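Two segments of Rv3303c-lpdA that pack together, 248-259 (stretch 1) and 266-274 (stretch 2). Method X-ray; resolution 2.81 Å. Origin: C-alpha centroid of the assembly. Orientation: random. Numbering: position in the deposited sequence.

Stretch 1 (248-259) SVTRTGAGVLVT
Stretch 2 (266-274) VEGSHALMT

The two stretches form an antiparallel β-sheet contact in which strand 256-259 pairs through its backbone with strand 266-268, while an apolar cluster on one face includes side chains of strand 270-273. Stretch 1 is itself a hairpin: the strand beginning at Ser248 is hydrogen-bonded to strand 256-259 (Thr250 N to Leu257 O 3.0 Å, Leu257 N to Thr250 O 2.8 Å), and the turn carries a weak bond from Gly255 N to Thr252 OG1, 3.2 Å. For strands 256-259 and 266-268, their N-to-C directions are 152° apart, near antiparallel, their axes approaching to 5.0 Å. The register sets Val256 against Gly268 and Val258 against Val266 as hydrogen-bonded pairs (CA-CA 5.4 Å each), with Leu257 and Glu267 the non-hydrogen-bonded pair between them. Reciprocal bonds tie each outer pair: Val256 N to Gly268 O 2.8 Å and Gly268 N to Val256 O 3.1 Å; Val258 N to Val266 O and Val266 N to Val258 O, both 3.0 Å. Between them, Glu267 CA sits 3.4 Å from Val256 O in a CA-H...O contact. At Gly255 (phi/psi -114/-132), CA lies 3.2 Å from Gly268 O; an ideal CB would come within 2.2 Å of that oxygen, so the lack of a side chain permits this close approach. Stretch 2 then turns at Ser269 (-83/-38) and resumes extended at His270.

Val256, Val258 and Val266 share one sheet face. Ala271, pointing toward stretch 1, places CB 3.8 Å from Val256 CG1, 3.9 Å from Val249 CG1 and 4.3 Å from Val258 CG2; Val249 and Val258 are t. Met273 (m, m, chi3 126°) brings CE to a tight 3.2 Å from Val249 CG2, and Val266 CG2 lies 4.2 Å from Val258 CB. On the other face, Leu257 (t, p) packs CD1 3.6 Å from CG of Glu267 (chi1 m), methyl against aliphatic stem.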

# COMPACT_ATOMS: atom_id res chain seq x y z
N SER A 248 36.59 -34.95 -23.14
CA SER A 248 36.17 -36.31 -22.77
C SER A 248 36.61 -36.66 -21.35
O SER A 248 37.48 -35.98 -20.78
CB SER A 248 36.80 -37.32 -23.70
OG SER A 248 37.99 -37.82 -23.10
N VAL A 249 36.05 -37.73 -20.77
CA VAL A 249 36.49 -38.18 -19.45
C VAL A 249 36.63 -39.70 -19.49
O VAL A 249 35.64 -40.43 -19.47
CB VAL A 249 35.51 -37.81 -18.30
CG1 VAL A 249 35.92 -38.52 -17.07
CG2 VAL A 249 35.53 -36.35 -18.04
N THR A 250 37.88 -40.14 -19.55
CA THR A 250 38.25 -41.56 -19.63
C THR A 250 38.55 -42.12 -18.27
O THR A 250 38.90 -41.39 -17.34
CB THR A 250 39.55 -41.73 -20.41
OG1 THR A 250 39.47 -41.00 -21.63
CG2 THR A 250 39.82 -43.18 -20.70
N ARG A 251 38.49 -43.44 -18.18
CA ARG A 251 38.80 -44.12 -16.94
C ARG A 251 40.20 -44.71 -16.96
O ARG A 251 40.54 -45.52 -17.80
CB ARG A 251 37.79 -45.21 -16.70
CG ARG A 251 37.48 -45.34 -15.27
CD ARG A 251 36.14 -45.96 -15.11
NE ARG A 251 35.99 -46.47 -13.76
CZ ARG A 251 35.94 -47.75 -13.46
NH1 ARG A 251 36.03 -48.68 -14.42
NH2 ARG A 251 35.78 -48.11 -12.20
N THR A 252 41.04 -44.29 -16.03
CA THR A 252 42.40 -44.80 -16.02
C THR A 252 42.53 -45.90 -15.01
O THR A 252 41.55 -46.41 -14.48
CB THR A 252 43.42 -43.72 -15.65
OG1 THR A 252 43.42 -43.52 -14.22
CG2 THR A 252 43.06 -42.45 -16.31
N GLY A 253 43.77 -46.24 -14.75
CA GLY A 253 44.08 -47.28 -13.80
C GLY A 253 43.17 -47.24 -12.61
O GLY A 253 42.15 -47.92 -12.58
N ALA A 254 43.51 -46.42 -11.63
CA ALA A 254 42.67 -46.37 -10.46
C ALA A 254 41.91 -45.06 -10.38
O ALA A 254 41.02 -44.89 -9.55
CB ALA A 254 43.52 -46.57 -9.23
N GLY A 255 42.26 -44.13 -11.26
CA GLY A 255 41.57 -42.86 -11.22
C GLY A 255 40.73 -42.55 -12.43
O GLY A 255 39.95 -43.37 -12.94
N VAL A 256 40.93 -41.34 -12.92
CA VAL A 256 40.18 -40.83 -14.05
C VAL A 256 41.05 -39.83 -14.85
O VAL A 256 41.79 -39.02 -14.27
CB VAL A 256 38.91 -40.19 -13.47
CG1 VAL A 256 38.75 -38.79 -13.93
CG2 VAL A 256 37.74 -41.05 -13.79
N LEU A 257 40.99 -39.91 -16.19
CA LEU A 257 41.76 -38.97 -17.03
C LEU A 257 40.85 -37.94 -17.67
O LEU A 257 40.07 -38.28 -18.57
CB LEU A 257 42.53 -39.71 -18.16
CG LEU A 257 43.39 -38.78 -19.05
CD1 LEU A 257 44.47 -38.17 -18.17
CD2 LEU A 257 44.01 -39.50 -20.21
N VAL A 258 40.93 -36.69 -17.23
CA VAL A 258 40.06 -35.68 -17.86
C VAL A 258 40.87 -35.01 -18.99
O VAL A 258 42.01 -34.58 -18.77
CB VAL A 258 39.51 -34.56 -16.86
CG1 VAL A 258 38.67 -33.62 -17.65
CG2 VAL A 258 38.56 -35.15 -15.76
N THR A 259 40.30 -34.97 -20.19
CA THR A 259 41.01 -34.36 -21.32
C THR A 259 40.16 -33.22 -21.84
O THR A 259 38.98 -33.41 -22.15
CB THR A 259 41.19 -35.33 -22.49
OG1 THR A 259 41.69 -36.56 -21.99
CG2 THR A 259 42.17 -34.77 -23.47
N VAL A 266 44.19 -33.57 -16.90
CA VAL A 266 44.35 -33.53 -15.42
C VAL A 266 44.03 -34.94 -15.00
O VAL A 266 43.39 -35.69 -15.75
CB VAL A 266 43.33 -32.68 -14.62
CG1 VAL A 266 44.05 -31.80 -13.63
CG2 VAL A 266 42.48 -31.90 -15.51
N GLU A 267 44.42 -35.31 -13.80
CA GLU A 267 44.12 -36.66 -13.35
C GLU A 267 43.53 -36.68 -11.93
O GLU A 267 44.08 -36.13 -11.01
CB GLU A 267 45.40 -37.54 -13.41
CG GLU A 267 45.76 -38.13 -14.79
CD GLU A 267 46.21 -39.62 -14.72
OE1 GLU A 267 45.67 -40.39 -13.86
OE2 GLU A 267 47.08 -40.04 -15.54
N GLY A 268 42.39 -37.31 -11.72
CA GLY A 268 41.92 -37.34 -10.36
C GLY A 268 41.49 -38.76 -9.99
O GLY A 268 41.71 -39.72 -10.75
N SER A 269 40.91 -38.93 -8.80
CA SER A 269 40.41 -40.24 -8.46
C SER A 269 39.02 -40.37 -9.11
O SER A 269 38.67 -41.44 -9.64
CB SER A 269 40.28 -40.42 -6.96
OG SER A 269 39.93 -39.20 -6.34
N HIS A 270 38.28 -39.25 -9.10
CA HIS A 270 36.91 -39.20 -9.62
C HIS A 270 36.62 -37.95 -10.42
O HIS A 270 37.28 -36.93 -10.26
CB HIS A 270 35.90 -39.22 -8.48
CG HIS A 270 36.22 -40.18 -7.37
ND1 HIS A 270 35.48 -41.32 -7.13
CD2 HIS A 270 37.22 -40.18 -6.46
CE1 HIS A 270 36.01 -41.98 -6.12
NE2 HIS A 270 37.07 -41.31 -5.70
N ALA A 271 35.60 -38.03 -11.27
CA ALA A 271 35.17 -36.86 -12.04
C ALA A 271 33.66 -36.68 -11.75
O ALA A 271 32.85 -37.62 -11.91
CB ALA A 271 35.41 -37.06 -13.53
N LEU A 272 33.31 -35.49 -11.28
CA LEU A 272 31.92 -35.14 -11.01
C LEU A 272 31.47 -34.32 -12.26
O LEU A 272 31.97 -33.18 -12.48
CB LEU A 272 31.82 -34.23 -9.77
CG LEU A 272 30.45 -34.04 -9.07
CD1 LEU A 272 30.32 -32.64 -8.54
CD2 LEU A 272 29.30 -34.28 -10.01
N MET A 273 30.58 -34.87 -13.08
CA MET A 273 30.07 -34.09 -14.22
C MET A 273 29.01 -33.08 -13.71
O MET A 273 27.94 -33.44 -13.15
CB MET A 273 29.49 -35.00 -15.30
CG MET A 273 30.52 -35.78 -16.11
SD MET A 273 31.97 -34.78 -16.54
CE MET A 273 33.15 -35.86 -15.89
N THR A 274 29.32 -31.79 -13.86
CA THR A 274 28.44 -30.74 -13.41
C THR A 274 27.99 -29.91 -14.57
O THR A 274 28.18 -28.71 -14.63
CB THR A 274 29.14 -29.89 -12.29
OG1 THR A 274 28.68 -30.36 -11.01
CG2 THR A 274 28.83 -28.41 -12.38